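Local coordinates for Molybdate/tungstate binding protein (Sporomusa ovata, PDB 1FR3), which binds molybdate and tungstate and probably serves molybdate homeostasis in the cell by holding the oxyanions in store, at the interface of chains A and B. Sequence-based numbering; all coordinates share one arbitrary frame. Chains: chain A/B, Molybdate/tungstate binding protein.

The interface of chains A and B. Residues chain A 39, 41-42; chain B 4, 6, 60.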
# COMPACT_ATOMS: atom_id res chain seq x y z
N THR A 39 -9.87 3.06 -9.50
CA THR A 39 -11.33 2.99 -9.54
C THR A 39 -11.89 3.46 -10.88
O THR A 39 -11.29 4.27 -11.58
CB THR A 39 -11.97 3.82 -8.41
OG1 THR A 39 -11.65 5.20 -8.64
CG2 THR A 39 -11.44 3.38 -7.05
N ASP A 41 -14.26 5.37 -11.12
CA ASP A 41 -14.53 6.77 -10.86
C ASP A 41 -13.39 7.64 -11.41
O ASP A 41 -13.61 8.69 -12.00
CB ASP A 41 -14.69 7.02 -9.36
CG ASP A 41 -15.82 6.18 -8.76
OD1 ASP A 41 -15.65 4.94 -8.75
OD2 ASP A 41 -16.81 6.77 -8.31
N SER A 42 -12.16 7.16 -11.20
CA SER A 42 -10.98 7.89 -11.67
C SER A 42 -10.89 7.89 -13.19
O SER A 42 -10.45 8.87 -13.79
CB SER A 42 -9.72 7.28 -11.06
OG SER A 42 -9.65 7.54 -9.67
N SER B 4 -5.51 10.08 -9.89
CA SER B 4 -6.47 9.01 -9.63
C SER B 4 -6.71 8.80 -8.14
O SER B 4 -7.84 8.49 -7.75
CB SER B 4 -6.06 7.72 -10.32
OG SER B 4 -4.90 7.15 -9.74
N ARG B 6 -8.16 8.91 -5.02
CA ARG B 6 -9.42 9.58 -4.75
C ARG B 6 -9.51 10.45 -3.52
O ARG B 6 -10.33 11.38 -3.52
CB ARG B 6 -10.55 8.53 -4.68
CG ARG B 6 -10.82 7.80 -5.99
CD ARG B 6 -11.48 8.72 -7.02
NE ARG B 6 -10.52 9.54 -7.76
CZ ARG B 6 -10.85 10.55 -8.55
NH1 ARG B 6 -12.12 10.90 -8.72
NH2 ARG B 6 -9.91 11.23 -9.21
N ALA B 60 -7.69 5.06 -3.07
CA ALA B 60 -8.87 4.38 -2.55
C ALA B 60 -8.61 2.96 -2.07
O ALA B 60 -9.16 2.52 -1.06
CB ALA B 60 -9.96 4.37 -3.62
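A:Ser42 OG donates a hydrogen bond to the backbone oxygen B:Ser4 O (2.8 Å). The hydroxyl reaches a lone pair of this oxygen within the carbonyl plane. Its chi1 of -70° turns it toward chain B. A:Ser42 CB packs against B:Ser4 CB.

The side chain of B:Arg6 folds over this pair. From CB the chain runs toward chain A. B:Arg6 CG passes A:Thr39 OG1 at 3.8 Å, the arginine slanting across the threonine. B:Arg6 CD comes to 3.4 Å from A:Ser42 OG. Bends at chi2 and chi3 then bring the guanidinium back over the serine. B:Arg6 NE gives its N-H to B:Ser4 O in a nearly straight bond of 2.9 Å. This bond lies near the guanidinium plane but is tilted from the carbonyl plane. A:Ser42 OG is close to NE too, but over the face, not on the line of the N-H. B:Arg6 CZ lies 3.4 Å from A:Ser42 OG; NH2 is farther. A:Ser42 CA lies over the centre of the same face. A:Asp41 O is over B:Arg6 NH1 on that side, too far for a bond at 4.2 Å. B:Ser4 O thus takes two donors, one from each chain.

A:Thr39 OG1 caps the start of helix 40-46 by accepting from A:Ser42 N (3.3 Å). A:Thr39 CG2 meets B:Ala60 CB at 3.9 Å.

With an alanine at B:Arg6, B:Ser4 O would probably lose its in-chain donor and A:Ser42 its cover.

All but A:Asp41 are residues of tungstate pockets, so this two-fold-related contact probably helps shape oxyanion sites between subunits of the hexameric assembly.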